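Local coordinates for 5'-tyrosyl-DNA phosphodiesterase (Caenorhabditis elegans, PDB 4FVA), which belongs to the endonuclease/exonuclease/phosphatase family, a DNase I-like alpha/beta protein built on two packed beta-sheets, and holds a magnesium ion in this model, at residues Trp19-Leu24 with Leu48-Val53; Leu123-Glu128 with Gly164-Arg169; Arg214-Tyr219 with Ser245-Ile250. All blocks are in the same frame, centred on the assembly; numbering follows the deposited sequence.

Interaction 1 of 3, residues Trp19-Leu24 with Leu48-Val53; sequences WNIDGL and LFLQEV. With MG (magnesium ion), chain F.
Asn20 and Glu52 owe their meeting to their torsions. In Asn20, CG is anti to the backbone N (chi1 175°), which carries the amide past the end of its strand, while Glu52 runs on extended beyond CG (chi2 -168°) until its carboxylate stands beside that amide, the two planes steeply inclined. Asn20 ND2 points almost straight at Glu52 OE2, 3.1 Å away, although the position of this oxygen is less certain and the bond should be read with caution. At the other end of the amide, Asn20 OD1 accepts the N-H of Asp22 at 2.9 Å in an Asx turn. Asparagine suits the place because OD1 shapes the turn while ND2 also donates to Asp165 OD2.

The turn puts Asp22 alongside Glu52, and two acids side by side make sense around a cation: magnesium is bound by Asp22 OD1 at 2.4 Å and by Glu52 OE1 at 2.6 Å, with two waters and malonate O7 as further ligands. Leu24 crosses the carboxylate at about a right angle, its CG 3.5 Å from Glu52 OE1. Gly23, without a beta carbon, can bring its N to within 2.9 Å of Glu52 O. Behind the metal, parallel strand bonds link Trp19 with Phe49 and Gln51, and Ile21 with Gln51. Ile21 CG2 rests against Leu50 CD2 at 3.9 Å.

These strands are the two arms of a beta-alpha-beta unit whose helix 29-43 packs on Trp19 and Ile21. Strand 80-86 flanks 47-53, and 249-255 flanks 13-20; just ahead of 249-255, His247 O accepts from Trp19 NE1. On the other face, Gln51 NE2 reaches Asn124 of strand 118-126.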
loop_
_atom_site.group_PDB
_atom_site.type_symbol
_atom_site.label_atom_id
_atom_site.label_comp_id
_atom_site.label_asym_id
_atom_site.label_seq_id
_atom_site.Cartn_x
_atom_site.Cartn_y
_atom_site.Cartn_z
ATOM N N TRP A 19 -1.955 -1.571 -3.028
ATOM C CA TRP A 19 -2.945 -2.566 -3.431
ATOM C C TRP A 19 -2.695 -3.924 -2.804
ATOM O O TRP A 19 -1.617 -4.510 -2.965
ATOM C CB TRP A 19 -2.927 -2.712 -4.955
ATOM C CG TRP A 19 -4.206 -3.187 -5.572
ATOM C CD1 TRP A 19 -5.351 -3.602 -4.922
ATOM C CD2 TRP A 19 -4.485 -3.285 -6.976
ATOM N NE1 TRP A 19 -6.310 -3.945 -5.841
ATOM C CE2 TRP A 19 -5.812 -3.755 -7.107
ATOM C CE3 TRP A 19 -3.745 -3.011 -8.134
ATOM C CZ2 TRP A 19 -6.419 -3.948 -8.357
ATOM C CZ3 TRP A 19 -4.344 -3.209 -9.377
ATOM C CH2 TRP A 19 -5.674 -3.676 -9.475
ATOM N N ASN A 20 -3.696 -4.421 -2.086
ATOM C CA ASN A 20 -3.680 -5.810 -1.659
ATOM C C ASN A 20 -4.224 -6.601 -2.828
ATOM O O ASN A 20 -5.403 -6.457 -3.175
ATOM C CB ASN A 20 -4.518 -6.002 -0.393
ATOM C CG ASN A 20 -4.622 -7.455 0.025
ATOM O OD1 ASN A 20 -4.641 -8.350 -0.822
ATOM N ND2 ASN A 20 -4.676 -7.699 1.335
ATOM N N ILE A 21 -3.369 -7.410 -3.453
ATOM C CA ILE A 21 -3.762 -8.058 -4.706
ATOM C C ILE A 21 -4.359 -9.468 -4.535
ATOM O O ILE A 21 -4.603 -10.188 -5.517
ATOM C CB ILE A 21 -2.621 -8.048 -5.744
ATOM C CG1 ILE A 21 -1.426 -8.867 -5.274
ATOM C CG2 ILE A 21 -2.220 -6.566 -6.095
ATOM C CD1 ILE A 21 -0.295 -8.917 -6.279
ATOM N N ASP A 22 -4.614 -9.850 -3.287
ATOM C CA ASP A 22 -5.379 -11.070 -3.039
ATOM C C ASP A 22 -4.716 -12.268 -3.709
ATOM O O ASP A 22 -5.391 -13.092 -4.333
ATOM C CB ASP A 22 -6.802 -10.882 -3.575
ATOM C CG ASP A 22 -7.804 -11.873 -2.994
ATOM O OD1 ASP A 22 -7.475 -12.552 -2.005
ATOM O OD2 ASP A 22 -8.934 -11.954 -3.537
ATOM N N GLY A 23 -3.398 -12.373 -3.563
ATOM C CA GLY A 23 -2.676 -13.523 -4.094
ATOM C C GLY A 23 -3.039 -14.845 -3.425
ATOM O O GLY A 23 -2.790 -15.925 -3.981
ATOM N N LEU A 24 -3.625 -14.780 -2.231
ATOM C CA LEU A 24 -4.000 -16.012 -1.528
ATOM C C LEU A 24 -5.227 -16.666 -2.135
ATOM O O LEU A 24 -5.553 -17.818 -1.817
ATOM C CB LEU A 24 -4.253 -15.740 -0.045
ATOM C CG LEU A 24 -3.033 -15.378 0.788
ATOM C CD1 LEU A 24 -3.467 -15.087 2.227
ATOM C CD2 LEU A 24 -2.006 -16.533 0.725
ATOM N N LEU A 48 4.760 2.093 -6.068
ATOM C CA LEU A 48 3.676 1.143 -5.882
ATOM C C LEU A 48 3.953 0.206 -4.719
ATOM O O LEU A 48 4.997 -0.444 -4.680
ATOM C CB LEU A 48 3.447 0.344 -7.171
ATOM C CG LEU A 48 2.483 -0.845 -7.117
ATOM C CD1 LEU A 48 1.024 -0.346 -6.958
ATOM C CD2 LEU A 48 2.623 -1.725 -8.370
ATOM N N PHE A 49 3.016 0.162 -3.768
ATOM C CA PHE A 49 3.027 -0.812 -2.675
ATOM C C PHE A 49 2.091 -1.984 -2.985
ATOM O O PHE A 49 0.930 -1.765 -3.312
ATOM C CB PHE A 49 2.526 -0.156 -1.380
ATOM C CG PHE A 49 3.462 0.863 -0.784
ATOM C CD1 PHE A 49 4.685 1.153 -1.367
ATOM C CD2 PHE A 49 3.100 1.539 0.382
ATOM C CE1 PHE A 49 5.551 2.093 -0.787
ATOM C CE2 PHE A 49 3.954 2.482 0.965
ATOM C CZ PHE A 49 5.184 2.758 0.380
ATOM N N LEU A 50 2.570 -3.221 -2.852
ATOM C CA LEU A 50 1.690 -4.397 -2.962
ATOM C C LEU A 50 1.689 -5.198 -1.663
ATOM O O LEU A 50 2.713 -5.258 -0.975
ATOM C CB LEU A 50 2.140 -5.322 -4.097
ATOM C CG LEU A 50 2.227 -4.700 -5.496
ATOM C CD1 LEU A 50 2.755 -5.738 -6.484
ATOM C CD2 LEU A 50 0.836 -4.198 -5.919
ATOM N N GLN A 51 0.551 -5.819 -1.352
ATOM C CA GLN A 51 0.448 -6.772 -0.255
ATOM C C GLN A 51 -0.218 -8.065 -0.740
ATOM O O GLN A 51 -0.919 -8.070 -1.762
ATOM C CB GLN A 51 -0.335 -6.173 0.924
ATOM C CG GLN A 51 0.127 -4.797 1.368
ATOM C CD GLN A 51 -0.516 -3.663 0.591
ATOM O OE1 GLN A 51 -1.686 -3.753 0.193
ATOM N NE2 GLN A 51 0.250 -2.574 0.372
ATOM N N GLU A 52 -0.029 -9.148 0.012
ATOM C CA GLU A 52 -0.519 -10.470 -0.382
ATOM C C GLU A 52 -0.063 -10.861 -1.780
ATOM O O GLU A 52 -0.850 -11.356 -2.585
ATOM C CB GLU A 52 -2.050 -10.570 -0.271
ATOM C CG GLU A 52 -2.505 -10.964 1.121
ATOM C CD GLU A 52 -3.959 -11.337 1.186
ATOM O OE1 GLU A 52 -4.410 -12.200 0.383
ATOM O OE2 GLU A 52 -4.654 -10.739 2.039
ATOM N N VAL A 53 1.214 -10.641 -2.057
ATOM C CA VAL A 53 1.853 -11.135 -3.267
ATOM C C VAL A 53 2.235 -12.585 -2.980
ATOM O O VAL A 53 2.691 -12.881 -1.873
ATOM C CB VAL A 53 3.106 -10.324 -3.583
ATOM C CG1 VAL A 53 3.717 -10.774 -4.905
ATOM C CG2 VAL A 53 2.761 -8.822 -3.619
HETATM MG MG MG F . -6.965 -12.399 0.301
HETATM O O HOH W 1 -7.078 -9.976 -0.310
HETATM O O HOH W 2 -7.824 -14.784 0.611
#

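Interaction 2 of 3, residues Leu123-Glu128 with Gly164-Arg169; sequences LNTHLE and GDLNLR. With MLI (malonate ion), chain G.
Asn167 reaches across to Leu127, and its side chain can be followed outward. CB lies 3.7 Å from Glu128 O; CG stands between Leu127 O and the malonate, touching neither closely; ND2 does the work. One of its hydrogens goes to Leu127 O at 3.0 Å, nearly in the amide plane of Asn167, and it also donates to malonate O8 at 3.0 Å. An asparagine amide is apt here, since a single NH2 has a proton for each acceptor.

His126 approaches the same malonate oxygen with its ring edge, NE2 donating to O8 at 2.9 Å. Its ring lies beside the carboxylate of Asp165, the planes only 20° apart, without a hydrogen bond between them; Asp165 OD2 is instead held by Asn20. Behind these polar groups, Leu127 N bonds to Asp165 O, parallel-strand fashion, and Thr125 CG2 presses on Leu166 CD2 at 3.4 Å, tighter than usual carbon contact. Gly164 marks the corner where strand 159-163 gives way to the loop; a beta carbon would clash with Thr125 O.

Two N-H groups and the hydroxyl of Ser129 thus converge on malonate, probably from the crystallisation liquor, which also reaches the magnesium, consistent with a pocket for negatively charged oxygens.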
loop_
_atom_site.group_PDB
_atom_site.type_symbol
_atom_site.label_atom_id
_atom_site.label_comp_id
_atom_site.label_asym_id
_atom_site.label_seq_id
_atom_site.Cartn_x
_atom_site.Cartn_y
_atom_site.Cartn_z
ATOM N N LEU A 123 7.442 3.040 3.595
ATOM C CA LEU A 123 7.127 2.007 4.577
ATOM C C LEU A 123 5.811 1.315 4.218
ATOM O O LEU A 123 4.745 1.930 4.257
ATOM C CB LEU A 123 7.046 2.609 5.979
ATOM C CG LEU A 123 8.318 3.280 6.524
ATOM C CD1 LEU A 123 8.470 4.714 6.016
ATOM C CD2 LEU A 123 8.324 3.234 8.045
ATOM N N ASN A 124 5.912 0.036 3.865
ATOM C CA ASN A 124 4.791 -0.756 3.380
ATOM C C ASN A 124 4.533 -1.916 4.331
ATOM O O ASN A 124 5.469 -2.652 4.700
ATOM C CB ASN A 124 5.121 -1.276 1.967
ATOM C CG ASN A 124 3.990 -2.081 1.342
ATOM O OD1 ASN A 124 2.829 -1.945 1.724
ATOM N ND2 ASN A 124 4.334 -2.935 0.365
ATOM N N THR A 125 3.273 -2.097 4.717
ATOM C CA THR A 125 2.939 -3.165 5.642
ATOM C C THR A 125 1.582 -3.760 5.347
ATOM O O THR A 125 0.770 -3.172 4.645
ATOM C CB THR A 125 2.985 -2.708 7.123
ATOM O OG1 THR A 125 2.932 -3.857 7.982
ATOM C CG2 THR A 125 1.797 -1.783 7.433
ATOM N N HIS A 126 1.364 -4.950 5.881
ATOM C CA HIS A 126 0.072 -5.609 5.834
ATOM C C HIS A 126 -0.222 -6.018 7.273
ATOM O O HIS A 126 0.241 -7.068 7.712
ATOM C CB HIS A 126 0.165 -6.849 4.942
ATOM C CG HIS A 126 -1.127 -7.593 4.786
ATOM N ND1 HIS A 126 -1.206 -8.815 4.158
ATOM C CD2 HIS A 126 -2.386 -7.293 5.197
ATOM C CE1 HIS A 126 -2.462 -9.239 4.178
ATOM N NE2 HIS A 126 -3.197 -8.334 4.797
ATOM N N LEU A 127 -0.972 -5.199 8.014
ATOM C CA LEU A 127 -1.134 -5.454 9.452
ATOM C C LEU A 127 -2.011 -6.673 9.753
ATOM O O LEU A 127 -2.825 -7.085 8.919
ATOM C CB LEU A 127 -1.670 -4.211 10.173
ATOM C CG LEU A 127 -0.774 -2.970 10.047
ATOM C CD1 LEU A 127 -1.276 -1.838 10.961
ATOM C CD2 LEU A 127 0.686 -3.330 10.330
ATOM N N GLU A 128 -1.845 -7.248 10.948
ATOM C CA GLU A 128 -2.545 -8.478 11.313
ATOM C C GLU A 128 -4.023 -8.446 10.921
ATOM O O GLU A 128 -4.714 -7.436 11.083
ATOM C CB GLU A 128 -2.386 -8.774 12.813
ATOM C CG GLU A 128 -2.306 -10.268 13.166
ATOM C CD GLU A 128 -0.935 -10.882 12.899
ATOM O OE1 GLU A 128 -0.014 -10.165 12.427
ATOM O OE2 GLU A 128 -0.763 -12.088 13.174
ATOM N N GLY A 164 -0.358 0.809 3.365
ATOM C CA GLY A 164 -0.576 -0.531 2.876
ATOM C C GLY A 164 -1.959 -0.974 3.284
ATOM O O GLY A 164 -2.879 -0.156 3.451
ATOM N N ASP A 165 -2.110 -2.277 3.470
ATOM C CA ASP A 165 -3.349 -2.821 3.988
ATOM C C ASP A 165 -3.229 -2.849 5.494
ATOM O O ASP A 165 -2.573 -3.730 6.042
ATOM C CB ASP A 165 -3.596 -4.230 3.455
ATOM C CG ASP A 165 -4.915 -4.817 3.948
ATOM O OD1 ASP A 165 -5.575 -4.179 4.802
ATOM O OD2 ASP A 165 -5.282 -5.923 3.496
ATOM N N LEU A 166 -3.804 -1.852 6.163
ATOM C CA LEU A 166 -3.661 -1.752 7.619
ATOM C C LEU A 166 -4.787 -2.482 8.383
ATOM O O LEU A 166 -4.735 -2.593 9.615
ATOM C CB LEU A 166 -3.557 -0.286 8.061
ATOM C CG LEU A 166 -2.555 0.576 7.284
ATOM C CD1 LEU A 166 -2.412 1.964 7.911
ATOM C CD2 LEU A 166 -1.195 -0.131 7.230
ATOM N N ASN A 167 -5.798 -2.968 7.663
ATOM C CA ASN A 167 -6.864 -3.753 8.293
ATOM C C ASN A 167 -7.539 -3.048 9.461
ATOM O O ASN A 167 -8.018 -3.702 10.397
ATOM C CB ASN A 167 -6.341 -5.118 8.743
ATOM C CG ASN A 167 -6.448 -6.164 7.650
ATOM O OD1 ASN A 167 -7.486 -6.280 6.996
ATOM N ND2 ASN A 167 -5.367 -6.907 7.426
ATOM N N LEU A 168 -7.585 -1.720 9.391
ATOM C CA LEU A 168 -8.043 -0.897 10.509
ATOM C C LEU A 168 -9.547 -0.681 10.535
ATOM O O LEU A 168 -10.191 -0.552 9.485
ATOM C CB LEU A 168 -7.355 0.481 10.493
ATOM C CG LEU A 168 -5.877 0.604 10.901
ATOM C CD1 LEU A 168 -5.329 2.029 10.654
ATOM C CD2 LEU A 168 -5.652 0.175 12.352
ATOM N N ARG A 169 -10.103 -0.671 11.742
ATOM C CA ARG A 169 -11.364 0.015 11.992
ATOM C C ARG A 169 -10.931 1.362 12.588
ATOM O O ARG A 169 -9.931 1.416 13.307
ATOM C CB ARG A 169 -12.217 -0.787 12.973
ATOM C CG ARG A 169 -11.725 -2.228 13.204
ATOM C CD ARG A 169 -12.173 -3.201 12.112
ATOM N NE ARG A 169 -11.078 -4.048 11.630
ATOM C CZ ARG A 169 -11.226 -5.297 11.183
ATOM N NH1 ARG A 169 -12.427 -5.862 11.167
ATOM N NH2 ARG A 169 -10.168 -5.989 10.756
HETATM C C1 MLI G . -6.018 -11.384 4.512
HETATM C C2 MLI G . -6.968 -12.079 3.603
HETATM C C3 MLI G . -6.260 -9.917 4.601
HETATM O O6 MLI G . -8.047 -12.556 4.045
HETATM O O7 MLI G . -6.668 -12.221 2.389
HETATM O O8 MLI G . -5.807 -9.308 5.610
HETATM O O9 MLI G . -6.883 -9.310 3.681
#

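Interaction 3 of 3, residues Arg214-Tyr219 with Ser245-Ile250; sequences RFDRLY and SDHWAI
Asp216 and His247 lie on chain segments that run in nearly the same direction, about 20° apart, yet the nearest alpha carbons, those of Asp216 and Ile250, are 7.1 Å from each other, so side chains make the contact. This is the interior of the two-sheet sandwich of DNase I-like proteins, strand 212-221 of one sheet facing strand 249-255 of the other.

A buried His-carboxylate hydrogen bond dominates. His247 ND1 donates to Asp216 OD2 at 2.7 Å, with an N-H...O angle of 166°; the oxygen lies in the plane of the ring and uses its syn lone pair, while the carboxylate as a whole is turned almost perpendicular to the ring. The straight in-plane bond restrains the imidazole's rotation, and OD2 is gripped a second time by Thr196. At the backbone, His247 N donates to Ser245 OG at 3.0 Å, forming an ST turn. Phe215 brings the edge of its ring, at CD2, to His247 CE1, 4.2 Å away, and Trp197 packs against both rings.

Beside this polar pair the contact becomes apolar. Ile250 has CG1 between its backbone N and carbonyl carbon (chi1 61°), which directs CD1 across to Leu218 CG at 3.8 Å and onto the backbone of Arg217. A branched aliphatic chain fills such a place because it has no polar atom to satisfy. On the far side of the strand, Arg214 NH1 forms a salt bridge with Asp182, and Arg217 NE donates to Arg214 O at 2.9 Å, with Arg214 NH2 3.4 Å above the plane of the Arg217 guanidinium, toward its rim.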
loop_
_atom_site.group_PDB
_atom_site.type_symbol
_atom_site.label_atom_id
_atom_site.label_comp_id
_atom_site.label_asym_id
_atom_site.label_seq_id
_atom_site.Cartn_x
_atom_site.Cartn_y
_atom_site.Cartn_z
ATOM N N ARG A 214 -12.365 0.876 5.392
ATOM C CA ARG A 214 -11.253 1.611 4.830
ATOM C C ARG A 214 -9.971 1.005 5.364
ATOM O O ARG A 214 -9.254 1.630 6.151
ATOM C CB ARG A 214 -11.356 3.094 5.175
ATOM C CG ARG A 214 -10.328 3.947 4.459
ATOM C CD ARG A 214 -10.737 5.417 4.441
ATOM N NE ARG A 214 -10.523 6.086 5.724
ATOM C CZ ARG A 214 -9.379 6.663 6.081
ATOM N NH1 ARG A 214 -8.329 6.630 5.259
ATOM N NH2 ARG A 214 -9.275 7.264 7.261
ATOM N N PHE A 215 -9.695 -0.210 4.905
ATOM C CA PHE A 215 -8.572 -1.011 5.368
ATOM C C PHE A 215 -7.254 -0.480 4.821
ATOM O O PHE A 215 -6.220 -0.568 5.470
ATOM C CB PHE A 215 -8.749 -2.465 4.910
ATOM C CG PHE A 215 -9.727 -3.275 5.742
ATOM C CD1 PHE A 215 -10.014 -2.928 7.054
ATOM C CD2 PHE A 215 -10.340 -4.413 5.200
ATOM C CE1 PHE A 215 -10.902 -3.694 7.814
ATOM C CE2 PHE A 215 -11.230 -5.185 5.952
ATOM C CZ PHE A 215 -11.509 -4.822 7.258
ATOM N N ASP A 216 -7.298 0.041 3.603
ATOM C CA ASP A 216 -6.092 0.450 2.915
ATOM C C ASP A 216 -5.890 1.953 3.048
ATOM O O ASP A 216 -6.771 2.736 2.702
ATOM C CB ASP A 216 -6.191 0.015 1.456
ATOM C CG ASP A 216 -6.515 -1.463 1.327
ATOM O OD1 ASP A 216 -5.569 -2.261 1.430
ATOM O OD2 ASP A 216 -7.705 -1.835 1.159
ATOM N N ARG A 217 -4.736 2.356 3.569
ATOM C CA ARG A 217 -4.503 3.771 3.839
ATOM C C ARG A 217 -3.072 4.172 3.537
ATOM O O ARG A 217 -2.164 3.336 3.530
ATOM C CB ARG A 217 -4.817 4.108 5.302
ATOM C CG ARG A 217 -6.218 3.683 5.756
ATOM C CD ARG A 217 -6.534 4.186 7.159
ATOM N NE ARG A 217 -7.795 3.622 7.663
ATOM C CZ ARG A 217 -8.411 4.027 8.772
ATOM N NH1 ARG A 217 -7.892 5.004 9.508
ATOM N NH2 ARG A 217 -9.546 3.457 9.146
ATOM N N LEU A 218 -2.884 5.463 3.298
ATOM C CA LEU A 218 -1.564 6.030 3.081
ATOM C C LEU A 218 -1.415 7.266 3.950
ATOM O O LEU A 218 -2.252 8.170 3.901
ATOM C CB LEU A 218 -1.388 6.413 1.609
ATOM C CG LEU A 218 -0.861 5.273 0.739
ATOM C CD1 LEU A 218 -0.950 5.623 -0.753
ATOM C CD2 LEU A 218 0.584 4.927 1.155
ATOM N N TYR A 219 -0.354 7.291 4.747
ATOM C CA TYR A 219 -0.022 8.447 5.560
ATOM C C TYR A 219 1.239 9.054 4.993
ATOM O O TYR A 219 2.061 8.336 4.402
ATOM C CB TYR A 219 0.215 8.035 7.017
ATOM C CG TYR A 219 -0.994 7.442 7.687
ATOM C CD1 TYR A 219 -1.245 6.083 7.639
ATOM C CD2 TYR A 219 -1.895 8.252 8.365
ATOM C CE1 TYR A 219 -2.366 5.539 8.247
ATOM C CE2 TYR A 219 -3.011 7.722 8.979
ATOM C CZ TYR A 219 -3.239 6.363 8.916
ATOM O OH TYR A 219 -4.345 5.826 9.529
ATOM N N SER A 245 -8.830 -7.975 -7.561
ATOM C CA SER A 245 -8.655 -8.261 -6.141
ATOM C C SER A 245 -9.955 -8.002 -5.402
ATOM O O SER A 245 -10.819 -7.307 -5.916
ATOM C CB SER A 245 -7.547 -7.367 -5.566
ATOM O OG SER A 245 -7.451 -7.509 -4.158
ATOM N N ASP A 246 -10.083 -8.529 -4.190
ATOM C CA ASP A 246 -11.228 -8.190 -3.351
ATOM C C ASP A 246 -11.060 -6.804 -2.724
ATOM O O ASP A 246 -11.989 -6.303 -2.077
ATOM C CB ASP A 246 -11.497 -9.259 -2.280
ATOM C CG ASP A 246 -10.367 -9.389 -1.286
ATOM O OD1 ASP A 246 -9.183 -9.250 -1.679
ATOM O OD2 ASP A 246 -10.660 -9.628 -0.095
ATOM N N HIS A 247 -9.869 -6.214 -2.886
ATOM C CA HIS A 247 -9.608 -4.808 -2.508
ATOM C C HIS A 247 -9.536 -3.882 -3.737
ATOM O O HIS A 247 -9.038 -4.282 -4.788
ATOM C CB HIS A 247 -8.266 -4.652 -1.768
ATOM C CG HIS A 247 -8.232 -5.267 -0.401
ATOM N ND1 HIS A 247 -8.121 -4.513 0.748
ATOM C CD2 HIS A 247 -8.247 -6.562 -0.001
ATOM C CE1 HIS A 247 -8.099 -5.314 1.800
ATOM N NE2 HIS A 247 -8.173 -6.563 1.372
ATOM N N TRP A 248 -9.995 -2.640 -3.588
ATOM C CA TRP A 248 -9.690 -1.610 -4.569
ATOM C C TRP A 248 -8.268 -1.132 -4.298
ATOM O O TRP A 248 -7.793 -1.206 -3.164
ATOM C CB TRP A 248 -10.638 -0.415 -4.451
ATOM C CG TRP A 248 -12.111 -0.740 -4.467
ATOM C CD1 TRP A 248 -13.095 -0.143 -3.722
ATOM C CD2 TRP A 248 -12.766 -1.733 -5.270
ATOM N NE1 TRP A 248 -14.319 -0.696 -4.023
ATOM C CE2 TRP A 248 -14.146 -1.673 -4.967
ATOM C CE3 TRP A 248 -12.322 -2.656 -6.220
ATOM C CZ2 TRP A 248 -15.082 -2.517 -5.573
ATOM C CZ3 TRP A 248 -13.259 -3.497 -6.826
ATOM C CH2 TRP A 248 -14.616 -3.420 -6.497
ATOM N N ALA A 249 -7.585 -0.630 -5.317
ATOM C CA ALA A 249 -6.285 -0.015 -5.078
ATOM C C ALA A 249 -6.495 1.436 -4.652
ATOM O O ALA A 249 -7.469 2.063 -5.059
ATOM C CB ALA A 249 -5.414 -0.085 -6.338
ATOM N N ILE A 250 -5.610 1.962 -3.817
ATOM C CA ILE A 250 -5.624 3.387 -3.545
ATOM C C ILE A 250 -4.491 4.039 -4.325
ATOM O O ILE A 250 -3.444 3.429 -4.544
ATOM C CB ILE A 250 -5.570 3.746 -2.035
ATOM C CG1 ILE A 250 -4.297 3.234 -1.370
ATOM C CG2 ILE A 250 -6.810 3.201 -1.306
ATOM C CD1 ILE A 250 -4.212 3.632 0.104
#

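In the fold
All three contacts are buried and their centres lie 9 to 11 Å apart, with only Leu24 of interaction 1 exposed. Interactions 1 and 3 share a sheet through neighbouring strands 13-20 and 249-255; interactions 2 and 3 share the other, where Gly164 and Leu166 pair with Arg217 and Phe215. Interaction 3 spans the two sheets, whereas interaction 1 joins adjacent strands of one, and interaction 2 joins the end of strand 118-126 to the loop following its neighbour 159-163. Chemistry follows position: interaction 1 gathers acids around a cation, interaction 2 offers donors to an anion, and interaction 3 combines a His-carboxylate pair with aliphatic packing. Asn20 and Asp165 tie interactions 1 and 2 together.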